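Local coordinates for metallo-beta-lactamase (Serratia marcescens, PDB 5AYA), which hydrolyses the beta-lactam ring of antibiotics with a pair of zinc ions, here bridged by the thiol of L-captopril, at residues 15-20 against 159-164; 27-32 against 210-215; 69-74 against 170-175; 95-100 against 150-155. All coordinates share one frame; numbering follows the deposited sequence.

Interaction 1 of 4, residues 15-20 against 159-164; sequences YGNTHY and WQSCEQ. With NA (sodium ion), chain D.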
loop_
_atom_site.group_PDB
_atom_site.type_symbol
_atom_site.label_atom_id
_atom_site.label_comp_id
_atom_site.label_asym_id
_atom_site.label_seq_id
_atom_site.Cartn_x
_atom_site.Cartn_y
_atom_site.Cartn_z
ATOM N N TYR A 15 9.815 2.084 12.152
ATOM C CA TYR A 15 9.509 2.709 13.458
ATOM C C TYR A 15 8.776 1.722 14.351
ATOM O O TYR A 15 7.671 1.285 14.022
ATOM C CB TYR A 15 8.649 3.971 13.288
ATOM C CG TYR A 15 8.669 4.902 14.506
ATOM C CD1 TYR A 15 9.741 5.761 14.734
ATOM C CD2 TYR A 15 7.584 4.970 15.384
ATOM C CE1 TYR A 15 9.772 6.601 15.841
ATOM C CE2 TYR A 15 7.615 5.800 16.503
ATOM C CZ TYR A 15 8.693 6.642 16.713
ATOM O OH TYR A 15 8.755 7.451 17.857
ATOM N N GLY A 16 9.373 1.380 15.485
ATOM C CA GLY A 16 8.679 0.547 16.467
ATOM C C GLY A 16 8.452 -0.829 15.888
ATOM O O GLY A 16 9.410 -1.502 15.506
ATOM N N ASN A 17 7.176 -1.224 15.818
ATOM C CA ASN A 17 6.734 -2.523 15.271
ATOM C C ASN A 17 6.343 -2.430 13.777
ATOM O O ASN A 17 5.890 -3.404 13.172
ATOM C CB ASN A 17 5.604 -3.130 16.139
ATOM C CG ASN A 17 4.304 -2.317 16.110
ATOM O OD1 ASN A 17 3.191 -2.871 16.189
ATOM N ND2 ASN A 17 4.435 -1.013 16.036
ATOM N N THR A 18 6.651 -1.296 13.154
ATOM C CA THR A 18 6.500 -1.126 11.691
ATOM C C THR A 18 7.799 -1.452 10.952
ATOM O O THR A 18 8.833 -0.793 11.146
ATOM C CB THR A 18 6.070 0.308 11.318
ATOM O OG1 THR A 18 4.795 0.603 11.900
ATOM C CG2 THR A 18 5.947 0.453 9.803
ATOM N N HIS A 19 7.744 -2.466 10.094
ATOM C CA HIS A 19 8.947 -2.983 9.423
ATOM C C HIS A 19 8.701 -3.046 7.932
ATOM O O HIS A 19 7.632 -3.456 7.498
ATOM C CB HIS A 19 9.304 -4.411 9.866
ATOM C CG HIS A 19 9.231 -4.635 11.332
ATOM N ND1 HIS A 19 10.205 -4.190 12.203
ATOM C CD2 HIS A 19 8.262 -5.186 12.098
ATOM C CE1 HIS A 19 9.866 -4.514 13.436
ATOM N NE2 HIS A 19 8.693 -5.124 13.400
ATOM N N TYR A 20 9.734 -2.741 7.157
ATOM C CA TYR A 20 9.682 -2.885 5.708
ATOM C C TYR A 20 10.107 -4.307 5.335
ATOM O O TYR A 20 11.149 -4.787 5.796
ATOM C CB TYR A 20 10.596 -1.851 5.057
ATOM C CG TYR A 20 10.438 -1.710 3.553
ATOM C CD1 TYR A 20 10.997 -2.647 2.688
ATOM C CD2 TYR A 20 9.769 -0.624 3.003
ATOM C CE1 TYR A 20 10.862 -2.521 1.317
ATOM C CE2 TYR A 20 9.595 -0.511 1.637
ATOM C CZ TYR A 20 10.176 -1.453 0.796
ATOM O OH TYR A 20 10.067 -1.324 -0.567
ATOM N N TRP A 159 -2.243 3.594 11.272
ATOM C CA TRP A 159 -2.049 2.990 12.580
ATOM C C TRP A 159 -0.994 3.782 13.359
ATOM O O TRP A 159 -0.471 4.782 12.866
ATOM C CB TRP A 159 -1.639 1.526 12.430
ATOM C CG TRP A 159 -0.293 1.332 11.802
ATOM C CD1 TRP A 159 0.907 1.238 12.444
ATOM C CD2 TRP A 159 -0.031 1.023 10.430
ATOM N NE1 TRP A 159 1.912 1.045 11.545
ATOM C CE2 TRP A 159 1.370 0.935 10.289
ATOM C CE3 TRP A 159 -0.833 0.899 9.291
ATOM C CZ2 TRP A 159 1.976 0.653 9.071
ATOM C CZ3 TRP A 159 -0.221 0.704 8.067
ATOM C CH2 TRP A 159 1.165 0.535 7.974
ATOM N N GLN A 160 -0.651 3.289 14.545
ATOM C CA GLN A 160 0.281 3.937 15.430
ATOM C C GLN A 160 1.351 2.938 15.847
ATOM O O GLN A 160 1.050 1.769 16.044
ATOM C CB GLN A 160 -0.506 4.449 16.642
ATOM C CG GLN A 160 0.322 4.982 17.789
ATOM C CD GLN A 160 -0.547 5.506 18.922
ATOM O OE1 GLN A 160 -0.964 6.668 18.905
ATOM N NE2 GLN A 160 -0.817 4.653 19.921
ATOM N N SER A 161 2.609 3.373 15.854
ATOM C CA SER A 161 3.700 2.610 16.415
ATOM C C SER A 161 4.492 3.497 17.351
ATOM O O SER A 161 4.509 4.721 17.170
ATOM C CB SER A 161 4.626 2.061 15.332
ATOM O OG SER A 161 3.940 1.147 14.481
ATOM N N CYS A 162 5.176 2.878 18.324
ATOM C CA CYS A 162 5.806 3.615 19.434
ATOM C C CYS A 162 7.271 3.189 19.604
ATOM O O CYS A 162 7.579 2.003 19.477
ATOM C CB CYS A 162 4.986 3.377 20.721
ATOM S SG CYS A 162 3.214 3.757 20.573
ATOM N N GLU A 163 8.190 4.156 19.736
ATOM C CA GLU A 163 9.593 3.876 20.110
ATOM C C GLU A 163 9.927 4.640 21.353
ATOM O O GLU A 163 9.769 5.865 21.363
ATOM C CB GLU A 163 10.599 4.337 19.035
ATOM C CG GLU A 163 10.530 3.563 17.745
ATOM C CD GLU A 163 11.820 3.563 16.938
ATOM O OE1 GLU A 163 12.706 4.418 17.165
ATOM O OE2 GLU A 163 11.926 2.690 16.041
ATOM N N GLN A 164 10.464 3.945 22.355
ATOM C CA GLN A 164 10.841 4.568 23.626
ATOM C C GLN A 164 9.726 5.465 24.134
ATOM O O GLN A 164 9.978 6.575 24.583
ATOM C CB GLN A 164 12.106 5.419 23.467
ATOM C CG GLN A 164 13.309 4.713 22.873
ATOM C CD GLN A 164 13.809 3.563 23.724
ATOM O OE1 GLN A 164 13.104 3.063 24.596
ATOM N NE2 GLN A 164 15.001 3.069 23.401
HETATM NA NA NA D . 1.072 -0.836 16.290
HETATM O O HOH W 1 11.411 7.947 20.044
HETATM O O HOH W 2 -1.557 -0.781 15.761
#
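Glu-163 lies over the ring of Tyr-15 and reaches the turn that follows it. Its CB sits 3.8 Å from CZ of Tyr-15. CG comes next and stands over the middle of the ring, 3.6 Å from the centroid, in a CH-pi contact only 8° off the ring normal. From there the extended chain carries the carboxylate across the same face, nearly parallel to it. OE2 of Glu-163 accepts a hydrogen bond from N of Gly-16 at 2.9 Å, using its anti lone pair. ND2 of Asn-233 donates a second to the same oxygen. Gly-16 belongs to a type II' turn from Tyr-15 to Thr-18. OG1 of Thr-18 accepts a hydrogen bond from NE1 of Trp-159 at 2.9 Å, almost in the indole plane. The same OG1 shares a hydrogen bond with OG of Ser-161, 2.8 Å away. A sodium ion bridges Asn-17 OD1 and the carbonyl O of Gln-160. The turn is thus held to strand 155-163 by polar bonds combined with one stacked, CH-pi contact.

Interaction 2 of 4, residues 27-32 against 210-215; sequences SAVLLS and IAIAAH. With ZN (zinc ion), chain C; X8Z (L-captopril), chain H.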
loop_
_atom_site.group_PDB
_atom_site.type_symbol
_atom_site.label_atom_id
_atom_site.label_comp_id
_atom_site.label_asym_id
_atom_site.label_seq_id
_atom_site.Cartn_x
_atom_site.Cartn_y
_atom_site.Cartn_z
ATOM N N SER A 27 6.680 -1.151 -1.886
ATOM C CA SER A 27 6.585 -1.259 -0.419
ATOM C C SER A 27 5.693 -2.417 -0.020
ATOM O O SER A 27 4.676 -2.671 -0.659
ATOM C CB SER A 27 6.006 0.013 0.179
ATOM O OG SER A 27 6.782 1.132 -0.148
ATOM N N ALA A 28 6.154 -3.183 0.965
ATOM C CA ALA A 28 5.296 -3.950 1.852
ATOM C C ALA A 28 5.786 -3.768 3.278
ATOM O O ALA A 28 6.978 -3.583 3.535
ATOM C CB ALA A 28 5.288 -5.419 1.499
ATOM N N VAL A 29 4.842 -3.796 4.194
ATOM C CA VAL A 29 5.134 -3.466 5.555
ATOM C C VAL A 29 4.526 -4.542 6.368
ATOM O O VAL A 29 3.399 -4.948 6.090
ATOM C CB VAL A 29 4.495 -2.132 5.931
ATOM C CG1 VAL A 29 4.245 -2.066 7.436
ATOM C CG2 VAL A 29 5.350 -0.995 5.411
ATOM N N LEU A 30 5.292 -5.013 7.350
ATOM C CA LEU A 30 4.788 -5.881 8.387
ATOM C C LEU A 30 4.615 -5.108 9.686
ATOM O O LEU A 30 5.451 -4.297 10.066
ATOM C CB LEU A 30 5.731 -7.063 8.590
ATOM C CG LEU A 30 5.184 -8.172 9.497
ATOM C CD1 LEU A 30 4.380 -9.168 8.681
ATOM C CD2 LEU A 30 6.334 -8.878 10.207
ATOM N N LEU A 31 3.447 -5.255 10.277
ATOM C CA LEU A 31 3.153 -4.619 11.527
ATOM C C LEU A 31 3.031 -5.738 12.523
ATOM O O LEU A 31 2.112 -6.554 12.463
ATOM C CB LEU A 31 1.873 -3.799 11.400
ATOM C CG LEU A 31 1.437 -2.952 12.592
ATOM C CD1 LEU A 31 2.390 -1.796 12.803
ATOM C CD2 LEU A 31 0.006 -2.475 12.326
ATOM N N SER A 32 4.019 -5.838 13.398
ATOM C CA SER A 32 4.205 -7.050 14.189
ATOM C C SER A 32 3.654 -6.906 15.603
ATOM O O SER A 32 3.637 -5.808 16.172
ATOM C CB SER A 32 5.691 -7.385 14.233
ATOM O OG SER A 32 6.386 -6.426 14.998
ATOM N N ILE A 210 4.576 9.541 9.718
ATOM C CA ILE A 210 5.444 8.698 8.894
ATOM C C ILE A 210 4.600 8.212 7.732
ATOM O O ILE A 210 3.571 7.584 7.951
ATOM C CB ILE A 210 5.963 7.492 9.709
ATOM C CG1 ILE A 210 6.748 8.005 10.922
ATOM C CG2 ILE A 210 6.850 6.566 8.869
ATOM C CD1 ILE A 210 7.282 6.928 11.835
ATOM N N ALA A 211 4.972 8.584 6.502
ATOM C CA ALA A 211 4.307 8.019 5.345
ATOM C C ALA A 211 5.204 7.002 4.637
ATOM O O ALA A 211 6.408 7.201 4.505
ATOM C CB ALA A 211 3.834 9.102 4.407
ATOM N N ILE A 212 4.627 5.855 4.330
ATOM C CA ILE A 212 5.245 4.840 3.484
ATOM C C ILE A 212 4.366 4.744 2.221
ATOM O O ILE A 212 3.196 4.378 2.299
ATOM C CB ILE A 212 5.323 3.481 4.198
ATOM C CG1 ILE A 212 6.088 3.624 5.516
ATOM C CG2 ILE A 212 5.988 2.433 3.316
ATOM C CD1 ILE A 212 5.407 2.991 6.702
ATOM N N ALA A 213 4.869 5.283 1.110
ATOM C CA ALA A 213 4.127 5.235 -0.152
ATOM C C ALA A 213 4.253 3.867 -0.806
ATOM O O ALA A 213 5.277 3.190 -0.677
ATOM C CB ALA A 213 4.594 6.333 -1.092
ATOM N N ALA A 214 3.187 3.440 -1.473
ATOM C CA ALA A 214 3.161 2.118 -2.097
ATOM C C ALA A 214 4.377 1.964 -3.017
ATOM O O ALA A 214 5.108 0.966 -2.951
ATOM C CB ALA A 214 1.864 1.929 -2.884
ATOM N N HIS A 215 4.603 2.974 -3.842
ATOM C CA HIS A 215 5.916 3.193 -4.461
ATOM C C HIS A 215 6.844 4.007 -3.535
ATOM O O HIS A 215 6.684 5.221 -3.372
ATOM C CB HIS A 215 5.771 3.855 -5.846
ATOM C CG HIS A 215 5.142 2.963 -6.878
ATOM N ND1 HIS A 215 5.839 1.965 -7.529
ATOM C CD2 HIS A 215 3.859 2.853 -7.291
ATOM C CE1 HIS A 215 5.015 1.286 -8.306
ATOM N NE2 HIS A 215 3.806 1.807 -8.182
HETATM ZN ZN ZN C . 2.164 0.300 -8.491
HETATM O O1 X8Z H . 2.137 5.411 -9.417
HETATM C C4 X8Z H . 2.878 4.636 -10.017
HETATM C C2 X8Z H . 2.311 3.351 -10.566
HETATM C C1 X8Z H . 1.125 2.987 -9.701
HETATM S S X8Z H . 0.598 1.291 -9.963
HETATM C C3 X8Z H . 1.941 3.441 -12.050
HETATM N N X8Z H . 4.199 4.814 -10.177
HETATM C C8 X8Z H . 4.916 5.920 -9.533
HETATM C C9 X8Z H . 4.436 7.260 -9.968
HETATM O O3 X8Z H . 4.077 7.425 -11.236
HETATM O O2 X8Z H . 4.444 8.209 -9.196
HETATM C C5 X8Z H . 5.097 3.957 -10.964
HETATM C C6 X8Z H . 6.502 4.515 -10.774
HETATM C C7 X8Z H . 6.375 5.787 -9.957
#
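Ser-27 turns its CB toward segment 210-215, while Ala-213 and Ala-214 present backbone carbonyls to it. Lying anti to its own carbonyl carbon (chi1 -58°), OG of Ser-27 donates to O of Ala-213 at 2.6 Å. The donor is tilted 16° from that carbonyl plane. N of Ser-27 gives a second, nearly straight bond to O of Ala-214, 2.8 Å long. One residue therefore grips two successive carbonyls. Val-29 and Ile-212 also point toward each other. Their side chains meet at an oblique angle, CG2 of Val-29 lying 4.1 Å from CG2 of Ile-212, with CD1 of Ile-212 close by. The CB of His-215 points away from segment 27-32. Its NE2 binds zinc, as do the captopril sulfur, Asp-76 and His-77. Captopril N lies 3.5 Å above the imidazole plane, offset toward the rim. The contact joins the two sheets of the metallo-beta-lactamase sandwich: strand 29-31 in one, strand 210-213 at the edge of the other, with Phe-172 of strand 166-173 packing on both Val-29 and Ile-212.

Interaction 3 of 4, residues 69-74 against 170-175; sequences LSTHSH and VVFADS. With ZN (zinc ion), chain B; NA (sodium ion), chain E; X8Z (L-captopril), chain H.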
loop_
_atom_site.group_PDB
_atom_site.type_symbol
_atom_site.label_atom_id
_atom_site.label_comp_id
_atom_site.label_asym_id
_atom_site.label_seq_id
_atom_site.Cartn_x
_atom_site.Cartn_y
_atom_site.Cartn_z
ATOM N N LEU A 69 -3.411 -6.741 4.093
ATOM C CA LEU A 69 -4.143 -5.571 3.630
ATOM C C LEU A 69 -3.697 -5.201 2.231
ATOM O O LEU A 69 -2.493 -5.143 1.949
ATOM C CB LEU A 69 -3.903 -4.384 4.582
ATOM C CG LEU A 69 -3.972 -4.707 6.074
ATOM C CD1 LEU A 69 -3.783 -3.444 6.899
ATOM C CD2 LEU A 69 -5.261 -5.431 6.442
ATOM N N SER A 70 -4.648 -4.960 1.333
ATOM C CA SER A 70 -4.299 -4.442 0.013
ATOM C C SER A 70 -4.538 -2.938 -0.100
ATOM O O SER A 70 -5.582 -2.453 0.323
ATOM C CB SER A 70 -5.060 -5.176 -1.104
ATOM O OG SER A 70 -4.963 -4.444 -2.329
ATOM N N THR A 71 -3.609 -2.211 -0.723
ATOM C CA THR A 71 -3.853 -0.804 -1.088
ATOM C C THR A 71 -4.739 -0.771 -2.325
ATOM O O THR A 71 -5.930 -0.392 -2.247
ATOM C CB THR A 71 -2.546 -0.028 -1.362
ATOM O OG1 THR A 71 -1.740 -0.728 -2.309
ATOM C CG2 THR A 71 -1.719 0.220 -0.061
ATOM N N HIS A 72 -4.198 -1.264 -3.446
ATOM C CA HIS A 72 -5.021 -1.473 -4.648
ATOM C C HIS A 72 -4.559 -2.620 -5.559
ATOM O O HIS A 72 -3.415 -3.092 -5.468
ATOM C CB HIS A 72 -5.091 -0.179 -5.449
ATOM C CG HIS A 72 -3.829 0.150 -6.167
ATOM N ND1 HIS A 72 -2.852 0.963 -5.627
ATOM C CD2 HIS A 72 -3.374 -0.236 -7.381
ATOM C CE1 HIS A 72 -1.825 1.009 -6.454
ATOM N NE2 HIS A 72 -2.135 0.322 -7.541
ATOM N N SER A 73 -5.418 -2.968 -6.523
ATOM C CA SER A 73 -5.393 -4.283 -7.174
ATOM C C SER A 73 -4.744 -4.212 -8.544
ATOM O O SER A 73 -5.321 -4.655 -9.537
ATOM C CB SER A 73 -6.817 -4.837 -7.311
ATOM O OG SER A 73 -7.695 -3.853 -7.827
ATOM N N HIS A 74 -3.585 -3.575 -8.614
ATOM C CA HIS A 74 -2.691 -3.749 -9.743
ATOM C C HIS A 74 -1.625 -4.755 -9.390
ATOM O O HIS A 74 -1.271 -4.896 -8.216
ATOM C CB HIS A 74 -2.030 -2.445 -10.117
ATOM C CG HIS A 74 -2.974 -1.464 -10.704
ATOM N ND1 HIS A 74 -2.632 -0.157 -10.937
ATOM C CD2 HIS A 74 -4.246 -1.611 -11.145
ATOM C CE1 HIS A 74 -3.669 0.480 -11.453
ATOM N NE2 HIS A 74 -4.658 -0.384 -11.601
ATOM N N VAL A 170 1.325 6.495 11.553
ATOM C CA VAL A 170 1.943 5.903 10.373
ATOM C C VAL A 170 0.861 5.741 9.321
ATOM O O VAL A 170 -0.239 5.332 9.636
ATOM C CB VAL A 170 2.522 4.512 10.682
ATOM C CG1 VAL A 170 3.168 3.909 9.442
ATOM C CG2 VAL A 170 3.523 4.547 11.852
ATOM N N VAL A 171 1.193 6.066 8.067
ATOM C CA VAL A 171 0.258 6.056 6.945
ATOM C C VAL A 171 0.902 5.276 5.800
ATOM O O VAL A 171 1.979 5.635 5.340
ATOM C CB VAL A 171 -0.033 7.492 6.447
ATOM C CG1 VAL A 171 -1.007 7.485 5.267
ATOM C CG2 VAL A 171 -0.550 8.369 7.593
ATOM N N PHE A 172 0.299 4.164 5.403
ATOM C CA PHE A 172 0.717 3.480 4.176
ATOM C C PHE A 172 -0.145 3.991 3.041
ATOM O O PHE A 172 -1.329 3.719 2.999
ATOM C CB PHE A 172 0.580 1.966 4.332
ATOM C CG PHE A 172 1.320 1.171 3.304
ATOM C CD1 PHE A 172 0.828 1.070 1.991
ATOM C CD2 PHE A 172 2.417 0.412 3.653
ATOM C CE1 PHE A 172 1.471 0.283 1.044
ATOM C CE2 PHE A 172 3.047 -0.404 2.720
ATOM C CZ PHE A 172 2.571 -0.475 1.413
ATOM N N ALA A 173 0.421 4.879 2.234
ATOM C CA ALA A 173 -0.349 5.688 1.302
ATOM C C ALA A 173 -0.508 4.956 -0.013
ATOM O O ALA A 173 0.479 4.557 -0.635
ATOM C CB ALA A 173 0.335 7.028 1.058
ATOM N N ASP A 174 -1.760 4.779 -0.418
ATOM C CA ASP A 174 -2.082 4.224 -1.729
ATOM C C ASP A 174 -1.645 5.194 -2.813
ATOM O O ASP A 174 -1.443 6.371 -2.543
ATOM C CB ASP A 174 -3.585 3.971 -1.840
ATOM C CG ASP A 174 -3.939 2.968 -2.949
ATOM O OD1 ASP A 174 -3.030 2.298 -3.475
ATOM O OD2 ASP A 174 -5.113 2.930 -3.344
ATOM N N SER A 175 -1.496 4.692 -4.041
ATOM C CA SER A 175 -1.166 5.552 -5.184
ATOM C C SER A 175 -2.328 6.466 -5.492
ATOM O O SER A 175 -3.486 6.036 -5.543
ATOM C CB SER A 175 -0.793 4.725 -6.439
ATOM O OG SER A 175 0.042 3.633 -6.103
HETATM ZN ZN ZN B . -1.592 1.012 -9.506
HETATM NA NA NA E . -7.943 -1.971 -1.335
HETATM O O1 X8Z H . 2.137 5.411 -9.417
HETATM C C4 X8Z H . 2.878 4.636 -10.017
HETATM C C2 X8Z H . 2.311 3.351 -10.566
HETATM C C1 X8Z H . 1.125 2.987 -9.701
HETATM S S X8Z H . 0.598 1.291 -9.963
HETATM C C3 X8Z H . 1.941 3.441 -12.050
HETATM N N X8Z H . 4.199 4.814 -10.177
HETATM C C8 X8Z H . 4.916 5.920 -9.533
HETATM C C9 X8Z H . 4.436 7.260 -9.968
HETATM O O3 X8Z H . 4.077 7.425 -11.236
HETATM O O2 X8Z H . 4.444 8.209 -9.196
HETATM C C5 X8Z H . 5.097 3.957 -10.964
HETATM C C6 X8Z H . 6.502 4.515 -10.774
HETATM C C7 X8Z H . 6.375 5.787 -9.957
HETATM O O HOH W 3 -7.245 -3.578 -3.615
#
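His-72 ND1 donates a short, nearly straight hydrogen bond of 2.5 Å to OD1 of Asp-174. CG of Asp-174 lies opposite its backbone N (chi1 -160°), which takes the carboxylate to the ring. OD1 uses its syn lone pair and lies close to the imidazole plane, although the carboxylate is turned 38° against it. Across CE1, NE2 of His-72 binds zinc at 2.1 Å. The two bonds together fix the rotation of the ring, and the carboxylate would probably make it a stronger metal ligand. His-74 ND1, His-150 and the sulfur of captopril complete the site. Such a three-histidine site, with two ligands from an HxHxDH motif, marks the metallo-beta-lactamase fold. OG of Ser-175 lies at the ring edge, 3.2 Å from CE1 of His-72. Behind this shell, CB of Thr-71 sits 3.2 Å from OD1 of Asp-174. CG2 of Thr-71 reaches CE1 of Phe-172 at 3.4 Å. OG1 of Thr-71 is hydrogen-bonded to OD2 of Asp-41. Farther out, a sodium ion holds the carbonyls of Ser-70, Thr-71 and Gly-153.

Interaction 4 of 4, residues 95-100 against 150-155; sequences GAANVD and HTEGGI. With NA (sodium ion), chain E; ZN (zinc ion), chain B; X8Z (L-captopril), chain H.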
loop_
_atom_site.group_PDB
_atom_site.type_symbol
_atom_site.label_atom_id
_atom_site.label_comp_id
_atom_site.label_asym_id
_atom_site.label_seq_id
_atom_site.Cartn_x
_atom_site.Cartn_y
_atom_site.Cartn_z
ATOM N N GLY A 95 -10.747 -2.748 -0.230
ATOM C CA GLY A 95 -11.917 -1.984 -0.621
ATOM C C GLY A 95 -12.873 -2.835 -1.442
ATOM O O GLY A 95 -12.452 -3.564 -2.356
ATOM N N ALA A 96 -14.162 -2.726 -1.117
ATOM C CA ALA A 96 -15.210 -3.459 -1.812
ATOM C C ALA A 96 -14.982 -3.539 -3.322
ATOM O O ALA A 96 -15.064 -4.604 -3.907
ATOM C CB ALA A 96 -16.555 -2.837 -1.503
ATOM N N ALA A 97 -14.659 -2.418 -3.955
ATOM C CA ALA A 97 -14.604 -2.368 -5.413
ATOM C C ALA A 97 -13.412 -3.117 -6.033
ATOM O O ALA A 97 -13.404 -3.393 -7.247
ATOM C CB ALA A 97 -14.638 -0.924 -5.889
ATOM N N ASN A 98 -12.402 -3.437 -5.222
ATOM C CA ASN A 98 -11.260 -4.208 -5.702
ATOM C C ASN A 98 -11.316 -5.700 -5.275
ATOM O O ASN A 98 -10.473 -6.493 -5.688
ATOM C CB ASN A 98 -9.948 -3.574 -5.215
ATOM C CG ASN A 98 -9.606 -2.239 -5.906
ATOM O OD1 ASN A 98 -10.240 -1.817 -6.874
ATOM N ND2 ASN A 98 -8.580 -1.567 -5.387
ATOM N N VAL A 99 -12.316 -6.090 -4.492
ATOM C CA VAL A 99 -12.358 -7.446 -3.941
ATOM C C VAL A 99 -12.395 -8.507 -5.037
ATOM O O VAL A 99 -11.667 -9.506 -4.968
ATOM C CB VAL A 99 -13.541 -7.663 -2.983
ATOM C CG1 VAL A 99 -13.881 -9.143 -2.885
ATOM C CG2 VAL A 99 -13.231 -7.111 -1.600
ATOM N N ASP A 100 -13.226 -8.294 -6.052
ATOM C CA ASP A 100 -13.335 -9.263 -7.142
ATOM C C ASP A 100 -12.028 -9.373 -7.887
ATOM O O ASP A 100 -11.603 -10.481 -8.197
ATOM C CB ASP A 100 -14.463 -8.910 -8.117
ATOM C CG ASP A 100 -15.842 -9.139 -7.524
ATOM O OD1 ASP A 100 -15.960 -9.936 -6.562
ATOM O OD2 ASP A 100 -16.811 -8.527 -8.028
ATOM N N HIS A 150 -7.260 6.066 -8.623
ATOM C CA HIS A 150 -6.273 5.285 -9.356
ATOM C C HIS A 150 -6.884 3.917 -9.605
ATOM O O HIS A 150 -6.624 3.288 -10.636
ATOM C CB HIS A 150 -4.953 5.212 -8.522
ATOM C CG HIS A 150 -3.852 4.394 -9.142
ATOM N ND1 HIS A 150 -2.856 4.963 -9.906
ATOM C CD2 HIS A 150 -3.480 3.104 -8.951
ATOM C CE1 HIS A 150 -1.975 4.042 -10.244
ATOM N NE2 HIS A 150 -2.327 2.902 -9.678
ATOM N N THR A 151 -7.601 3.421 -8.593
ATOM C CA THR A 151 -8.515 2.289 -8.714
ATOM C C THR A 151 -9.767 2.662 -7.913
ATOM O O THR A 151 -9.706 3.547 -7.048
ATOM C CB THR A 151 -7.966 0.981 -8.116
ATOM O OG1 THR A 151 -7.817 1.126 -6.690
ATOM C CG2 THR A 151 -6.619 0.573 -8.748
ATOM N N GLU A 152 -10.869 1.961 -8.174
ATOM C CA GLU A 152 -12.151 2.250 -7.525
ATOM C C GLU A 152 -12.117 1.804 -6.067
ATOM O O GLU A 152 -12.646 2.483 -5.191
ATOM C CB GLU A 152 -13.279 1.529 -8.253
ATOM C CG GLU A 152 -14.661 2.130 -8.049
ATOM C CD GLU A 152 -15.756 1.342 -8.753
ATOM O OE1 GLU A 152 -15.484 0.759 -9.829
ATOM O OE2 GLU A 152 -16.892 1.300 -8.220
ATOM N N GLY A 153 -11.389 0.722 -5.792
ATOM C CA GLY A 153 -11.351 0.168 -4.442
ATOM C C GLY A 153 -10.116 0.488 -3.616
ATOM O O GLY A 153 -9.878 -0.159 -2.612
ATOM N N GLY A 154 -9.399 1.554 -3.966
ATOM C CA GLY A 154 -8.134 1.876 -3.346
ATOM C C GLY A 154 -8.299 2.224 -1.881
ATOM O O GLY A 154 -9.227 2.961 -1.514
ATOM N N ILE A 155 -7.386 1.729 -1.051
ATOM C CA ILE A 155 -7.403 2.011 0.403
ATOM C C ILE A 155 -6.036 2.502 0.890
ATOM O O ILE A 155 -4.984 1.927 0.557
ATOM C CB ILE A 155 -7.864 0.775 1.232
ATOM C CG1 ILE A 155 -9.278 0.327 0.844
ATOM C CG2 ILE A 155 -7.809 1.054 2.734
ATOM C CD1 ILE A 155 -10.403 1.090 1.501
HETATM NA NA NA E . -7.943 -1.971 -1.335
HETATM ZN ZN ZN B . -1.592 1.012 -9.506
HETATM O O1 X8Z H . 2.137 5.411 -9.417
HETATM C C4 X8Z H . 2.878 4.636 -10.017
HETATM C C2 X8Z H . 2.311 3.351 -10.566
HETATM C C1 X8Z H . 1.125 2.987 -9.701
HETATM S S X8Z H . 0.598 1.291 -9.963
HETATM C C3 X8Z H . 1.941 3.441 -12.050
HETATM N N X8Z H . 4.199 4.814 -10.177
HETATM C C8 X8Z H . 4.916 5.920 -9.533
HETATM C C9 X8Z H . 4.436 7.260 -9.968
HETATM O O3 X8Z H . 4.077 7.425 -11.236
HETATM O O2 X8Z H . 4.444 8.209 -9.196
HETATM C C5 X8Z H . 5.097 3.957 -10.964
HETATM C C6 X8Z H . 6.502 4.515 -10.774
HETATM C C7 X8Z H . 6.375 5.787 -9.957
HETATM O O HOH W 3 -7.245 -3.578 -3.615
#
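ND2 of Asn-98 is held by two acceptors, a hydroxyl and a water. It donates to OG1 of Thr-151, with 3.1 Å between ND2 of Asn-98 and that oxygen. The bond is almost straight, 177° at the hydrogen, and OG1 lies in the amide plane. The water that accepts from ND2 binds the neighbouring sodium ion. On the other branch, OD1 of Asn-98 accepts a weak hydrogen bond from N of Gly-153, 3.0 Å long and bent to 133°. These bonds to both branches hold the amide in one orientation. CG of Asn-98 points away from its own carbonyl carbon (chi1 -71°), which carries the amide across Gly-153 to the hydroxyl. The backbones come very close here, with CA atoms of Ala-97 and Gly-153 only 4.2 Å apart. Gly-95 and Gly-153 bring no side chains to this approach, and CA of Gly-95 lies 3.4 Å from O of Gly-153. CB of Ala-97 packs on CB of Glu-152 at 3.7 Å. Ile-155 touches N of Gly-95 through CG1. Gly-153 O binds the sodium at 2.9 Å. Earlier in the same loop, His-150 NE2 binds zinc at 2.0 Å, and Thr-177 O holds its ND1. The helix beginning after strand 91-95 thus packs on the loop that supplies the third histidine of the first zinc site, a three-histidine site typical of metallo-beta-lactamases.

From the N terminus, segment 15-20 comes first and closes its loop at 159-164 in interaction 1. Segment 27-32 follows and waits for 210-215, so interaction 2 crosses interaction 1. Segment 69-74 meets 170-175, which makes interaction 3 cross interaction 1 but fall wholly within interaction 2. Interaction 4, 95-100 with 150-155, is the innermost and lies within all three loops. Strands 18-20 and 29-31 are neighbours in the seven-stranded sheet. In the five-stranded sheet, strand 166-173 lies between 155-163 and 210-213. Interactions 1 and 2 join these sheets. Interactions 3 and 4 share one zinc and one sodium, and captopril touches interactions 2, 3 and 4.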